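Local coordinates for glucosamine--fructose-6-phosphate aminotransferase [isomerizing] (Francisella tularensis subsp. tularensis, PDB 3TBF), which probably serves as the isomerase half of the enzyme that makes glucosamine 6-phosphate from fructose 6-phosphate and glutamine-derived ammonia, at residues A89-Y94 / D116-S120; A175-L179 / Y196-L200. All blocks are in the same frame, centred on the assembly; numbering follows the deposited sequence.

How the contacts relate
Contact 1 and segment 175-179 of contact 2 belong to the first of two SIS domains, which in this enzyme family together form the sugar-phosphate isomerase module. Contact 1 (89-94 with 116-120) packs helix 89-92 against helix 115-124 beside the parallel sheet, within reach of the second subunit. Contact 2 (175-179 with 196-200) is a buried pairing of helices 165-184 and 190-201 away from the other subunit. Their centres are 29 Å apart and their nearest atoms about 14 Å, so they do not touch. Both segments of contact 1 precede those of contact 2. Helix 63-80, which joins strands 56-61 and 84-88 along the chain, lines contact 2. Both are structural packing, with no ligand or assigned catalytic residue among them.

Contact 1: residues A89-Y94 / D116-S120; sequences ASEIRY and DTLES
Ala89 packs its methyl against the backbone of Asp116 and Thr117, where CB lies 3.6 Å from Thr117 N and 3.7 Å from Asp116 CB. This is the buried side, where the backbones come close: the CA atoms of Ala89 and Thr117 are 5.1 Å apart, and Ile92 CG2 adds a contact of 3.5 Å to Ser120 OG. That hydroxyl turns back to its own helix and donates to Asp116 O, which Ser120 N reaches from the opposite face of the carbonyl. Val60 of strand 56-61 touches Ala89, Ile92 and Ser120 on the sheet side. At the subunit-facing edge Ser90 OG bonds Glu264 of the second subunit.

The partly exposed side is polar but well packed. Arg93 runs out fully extended, CG anti to its backbone N (chi1 -180°), and its NH1 makes a salt bridge of 2.6 Å to Asp116 OD1, in the guanidinium plane although the N-H angle is a bent 141°. Glu119 CB covers one guanidinium face, 3.4 Å from Arg93 NE, while Tyr94 OH sits over the other. The Glu119 carboxylate pairs instead with Arg122. Such packing of helices beside the central parallel sheet belongs to the alpha-beta-alpha sandwich of the SIS domain.

Contact 2: residues A175-L179 / Y196-L200; sequences AIFTL and YTEEL
Leu200 and Leu179 meet end to end from two nearly antiparallel helices, their CD1 atoms 3.9 Å apart. Contact across the pair is entirely by van der Waals packing, with no hydrogen bond between the segments. Both Leu200 methyls meet Ala175 CB, CD2 the closer at 3.6 Å, while CD1 goes on to Ile176 CG1 at 3.7 Å. Its CG is anti to the carbonyl carbon (chi1 -66°), and the extended chi2 carries the branch end across to the other helix. Leu179 has the same rotamer, and both of its methyls lie near Tyr196 CB. CD2 comes to 3.9 Å from that atom, and CD1, hardly farther from it, also lies 4.0 Å from Thr197 OG1.

The segment axes come no closer than 10.9 Å and run at 169°, so the gap is spanned mainly by the two leucines rather than by close backbone approach. Helix 165-184 and helix 190-201 follow one another in the chain, forming an antiparallel helical hairpin; segment 175-179 belongs to the first SIS domain, and beyond the hairpin the chain goes on through helices 203-211 and 214-221 to strand 229-234 of the second parallel sheet.

Aromatic contacts flank the leucines. The Tyr196 side chain starts toward helix 165-184 but its ring leads away, and there it meets Tyr79 of helix 63-80 edge-to-face. Trp75 of that helix touches Ala175, and Phe334 touches both Ala175 and Leu200.

The polar group of the contact bonds within its own helix: Thr197 OG1, although it touches Leu179, is hydrogen-bonded to Ile193 O one turn earlier.

Contact 1: residues A89-Y94 / D116-S120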
loop_
_atom_site.group_PDB
_atom_site.type_symbol
_atom_site.label_atom_id
_atom_site.label_comp_id
_atom_site.label_asym_id
_atom_site.label_seq_id
_atom_site.Cartn_x
_atom_site.Cartn_y
_atom_site.Cartn_z
ATOM N N ALA A 89 10.592 4.429 -0.858
ATOM C CA ALA A 89 12.039 4.510 -0.912
ATOM C C ALA A 89 12.755 3.689 0.184
ATOM O O ALA A 89 13.793 3.139 -0.063
ATOM C CB ALA A 89 12.441 5.945 -0.802
ATOM N N SER A 90 12.249 3.660 1.402
ATOM C CA SER A 90 12.945 2.933 2.437
ATOM C C SER A 90 12.863 1.445 2.259
ATOM O O SER A 90 13.636 0.722 2.899
ATOM C CB SER A 90 12.392 3.281 3.791
ATOM O OG SER A 90 11.091 2.752 3.953
ATOM N N GLU A 91 11.985 0.971 1.374
ATOM C CA GLU A 91 11.935 -0.465 1.058
ATOM C C GLU A 91 12.745 -0.813 -0.174
ATOM O O GLU A 91 13.517 -1.800 -0.118
ATOM C CB GLU A 91 10.509 -0.931 0.890
ATOM C CG GLU A 91 9.794 -0.946 2.222
ATOM C CD GLU A 91 10.218 -2.157 3.086
ATOM O OE1 GLU A 91 10.365 -3.232 2.480
ATOM O OE2 GLU A 91 10.416 -2.053 4.325
ATOM N N ILE A 92 12.615 -0.049 -1.268
ATOM C CA ILE A 92 13.323 -0.421 -2.481
ATOM C C ILE A 92 14.812 -0.283 -2.283
ATOM O O ILE A 92 15.613 -1.002 -2.899
ATOM C CB ILE A 92 12.876 0.352 -3.739
ATOM C CG1 ILE A 92 13.396 -0.320 -5.012
ATOM C CG2 ILE A 92 13.283 1.816 -3.723
ATOM C CD1 ILE A 92 12.952 0.517 -6.261
ATOM N N ARG A 93 15.200 0.623 -1.403
ATOM C CA ARG A 93 16.635 0.893 -1.157
ATOM C C ARG A 93 17.421 -0.351 -0.740
ATOM O O ARG A 93 18.536 -0.585 -1.187
ATOM C CB ARG A 93 16.755 1.923 -0.051
ATOM C CG ARG A 93 18.120 2.265 0.271
ATOM C CD ARG A 93 18.191 3.245 1.411
ATOM N NE ARG A 93 19.589 3.527 1.736
ATOM C CZ ARG A 93 19.943 4.330 2.719
ATOM N NH1 ARG A 93 19.002 4.930 3.417
ATOM N NH2 ARG A 93 21.213 4.534 3.004
ATOM N N TYR A 94 16.806 -1.136 0.134
ATOM C CA TYR A 94 17.431 -2.326 0.694
ATOM C C TYR A 94 16.936 -3.614 0.092
ATOM O O TYR A 94 17.373 -4.647 0.494
ATOM C CB TYR A 94 17.183 -2.354 2.184
ATOM C CG TYR A 94 17.763 -1.165 2.910
ATOM C CD1 TYR A 94 16.925 -0.232 3.527
ATOM C CD2 TYR A 94 19.139 -0.961 2.975
ATOM C CE1 TYR A 94 17.425 0.882 4.156
ATOM C CE2 TYR A 94 19.673 0.160 3.632
ATOM C CZ TYR A 94 18.800 1.075 4.209
ATOM O OH TYR A 94 19.305 2.172 4.858
ATOM N N ASP A 116 16.478 8.304 1.934
ATOM C CA ASP A 116 16.163 7.051 1.265
ATOM C C ASP A 116 15.915 7.194 -0.251
ATOM O O ASP A 116 16.376 6.375 -1.055
ATOM C CB ASP A 116 14.952 6.412 1.939
ATOM C CG ASP A 116 15.278 5.837 3.346
ATOM O OD1 ASP A 116 16.422 5.364 3.587
ATOM O OD2 ASP A 116 14.357 5.839 4.201
ATOM N N THR A 117 15.173 8.207 -0.626
ATOM C CA THR A 117 15.012 8.543 -2.022
ATOM C C THR A 117 16.346 8.815 -2.717
ATOM O O THR A 117 16.642 8.250 -3.786
ATOM C CB THR A 117 14.123 9.772 -2.176
ATOM O OG1 THR A 117 12.929 9.538 -1.430
ATOM C CG2 THR A 117 13.757 9.980 -3.613
ATOM N N LEU A 118 17.151 9.682 -2.113
ATOM C CA LEU A 118 18.469 9.983 -2.658
ATOM C C LEU A 118 19.327 8.741 -2.745
ATOM O O LEU A 118 19.998 8.525 -3.743
ATOM C CB LEU A 118 19.170 11.009 -1.782
ATOM C CG LEU A 118 20.564 11.398 -2.203
ATOM C CD1 LEU A 118 20.576 12.011 -3.574
ATOM C CD2 LEU A 118 21.122 12.369 -1.171
ATOM N N GLU A 119 19.323 7.904 -1.719
ATOM C CA GLU A 119 20.130 6.699 -1.814
ATOM C C GLU A 119 19.557 5.660 -2.807
ATOM O O GLU A 119 20.306 4.865 -3.343
ATOM C CB GLU A 119 20.307 6.092 -0.438
ATOM C CG GLU A 119 21.096 6.986 0.514
ATOM C CD GLU A 119 22.557 7.113 0.098
ATOM O OE1 GLU A 119 23.054 6.219 -0.653
ATOM O OE2 GLU A 119 23.183 8.127 0.525
ATOM N N SER A 120 18.238 5.652 -3.045
ATOM C CA SER A 120 17.662 4.836 -4.118
ATOM C C SER A 120 18.142 5.345 -5.459
ATOM O O SER A 120 18.438 4.559 -6.354
ATOM C CB SER A 120 16.134 4.839 -4.089
ATOM O OG SER A 120 15.673 4.188 -2.932
#

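Contact 2: residues A175-L179 / Y196-L200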
loop_
_atom_site.group_PDB
_atom_site.type_symbol
_atom_site.label_atom_id
_atom_site.label_comp_id
_atom_site.label_asym_id
_atom_site.label_seq_id
_atom_site.Cartn_x
_atom_site.Cartn_y
_atom_site.Cartn_z
ATOM N N ALA A 175 1.190 15.310 -13.932
ATOM C CA ALA A 175 0.204 15.411 -15.016
ATOM C C ALA A 175 0.818 15.944 -16.287
ATOM O O ALA A 175 0.495 15.467 -17.369
ATOM C CB ALA A 175 -0.961 16.344 -14.654
ATOM N N ILE A 176 1.670 16.951 -16.156
ATOM C CA ILE A 176 2.339 17.531 -17.306
ATOM C C ILE A 176 3.294 16.508 -17.944
ATOM O O ILE A 176 3.258 16.305 -19.134
ATOM C CB ILE A 176 3.120 18.804 -16.908
ATOM C CG1 ILE A 176 2.144 19.940 -16.657
ATOM C CG2 ILE A 176 4.174 19.198 -17.969
ATOM C CD1 ILE A 176 2.790 21.048 -15.842
ATOM N N PHE A 177 4.133 15.882 -17.138
ATOM C CA PHE A 177 4.944 14.741 -17.545
ATOM C C PHE A 177 4.120 13.642 -18.257
ATOM O O PHE A 177 4.525 13.132 -19.295
ATOM C CB PHE A 177 5.664 14.165 -16.303
ATOM C CG PHE A 177 6.354 12.865 -16.547
ATOM C CD1 PHE A 177 7.446 12.814 -17.361
ATOM C CD2 PHE A 177 5.918 11.709 -15.950
ATOM C CE1 PHE A 177 8.102 11.621 -17.602
ATOM C CE2 PHE A 177 6.568 10.510 -16.187
ATOM C CZ PHE A 177 7.674 10.481 -17.013
ATOM N N THR A 178 2.962 13.289 -17.721
ATOM C CA THR A 178 2.113 12.319 -18.403
ATOM C C THR A 178 1.835 12.769 -19.810
ATOM O O THR A 178 1.961 11.962 -20.721
ATOM C CB THR A 178 0.789 12.101 -17.684
ATOM O OG1 THR A 178 1.053 11.473 -16.441
ATOM C CG2 THR A 178 -0.117 11.208 -18.442
ATOM N N LEU A 179 1.478 14.043 -20.008
ATOM C CA LEU A 179 1.112 14.496 -21.362
ATOM C C LEU A 179 2.339 14.615 -22.291
ATOM O O LEU A 179 2.277 14.276 -23.480
ATOM C CB LEU A 179 0.313 15.787 -21.319
ATOM C CG LEU A 179 -0.991 15.730 -20.506
ATOM C CD1 LEU A 179 -1.650 17.129 -20.356
ATOM C CD2 LEU A 179 -2.001 14.814 -21.109
ATOM N N TYR A 196 -6.722 18.025 -22.595
ATOM C CA TYR A 196 -6.209 17.781 -21.254
ATOM C C TYR A 196 -5.271 18.895 -20.756
ATOM O O TYR A 196 -5.272 19.197 -19.571
ATOM C CB TYR A 196 -5.540 16.422 -21.194
ATOM C CG TYR A 196 -6.463 15.318 -21.618
ATOM C CD1 TYR A 196 -7.732 15.206 -21.060
ATOM C CD2 TYR A 196 -6.095 14.408 -22.583
ATOM C CE1 TYR A 196 -8.583 14.216 -21.435
ATOM C CE2 TYR A 196 -6.970 13.410 -22.985
ATOM C CZ TYR A 196 -8.199 13.325 -22.394
ATOM O OH TYR A 196 -9.103 12.370 -22.761
ATOM N N THR A 197 -4.532 19.538 -21.661
ATOM C CA THR A 197 -3.775 20.703 -21.282
ATOM C C THR A 197 -4.720 21.807 -20.761
ATOM O O THR A 197 -4.410 22.445 -19.753
ATOM C CB THR A 197 -2.924 21.246 -22.430
ATOM O OG1 THR A 197 -2.086 20.214 -22.940
ATOM C CG2 THR A 197 -2.000 22.338 -21.941
ATOM N N GLU A 198 -5.856 22.020 -21.426
ATOM C CA GLU A 198 -6.836 23.016 -20.966
ATOM C C GLU A 198 -7.406 22.645 -19.627
ATOM O O GLU A 198 -7.673 23.500 -18.819
ATOM C CB GLU A 198 -7.995 23.258 -21.968
ATOM C CG GLU A 198 -7.535 24.001 -23.256
ATOM C CD GLU A 198 -6.894 25.447 -23.014
ATOM O OE1 GLU A 198 -7.642 26.372 -22.568
ATOM O OE2 GLU A 198 -5.667 25.669 -23.302
ATOM N N GLU A 199 -7.604 21.359 -19.386
ATOM C CA GLU A 199 -8.066 20.938 -18.103
ATOM C C GLU A 199 -7.048 21.276 -16.986
ATOM O O GLU A 199 -7.442 21.651 -15.894
ATOM C CB GLU A 199 -8.389 19.434 -18.147
ATOM C CG GLU A 199 -8.600 18.815 -16.792
ATOM C CD GLU A 199 -9.087 17.330 -16.836
ATOM O OE1 GLU A 199 -9.167 16.685 -17.934
ATOM O OE2 GLU A 199 -9.365 16.824 -15.722
ATOM N N LEU A 200 -5.756 21.120 -17.249
ATOM C CA LEU A 200 -4.736 21.489 -16.268
ATOM C C LEU A 200 -4.814 22.992 -16.030
ATOM O O LEU A 200 -4.774 23.431 -14.898
ATOM C CB LEU A 200 -3.322 21.097 -16.718
ATOM C CG LEU A 200 -3.007 19.601 -16.833
ATOM C CD1 LEU A 200 -1.490 19.305 -17.132
ATOM C CD2 LEU A 200 -3.491 18.765 -15.605
#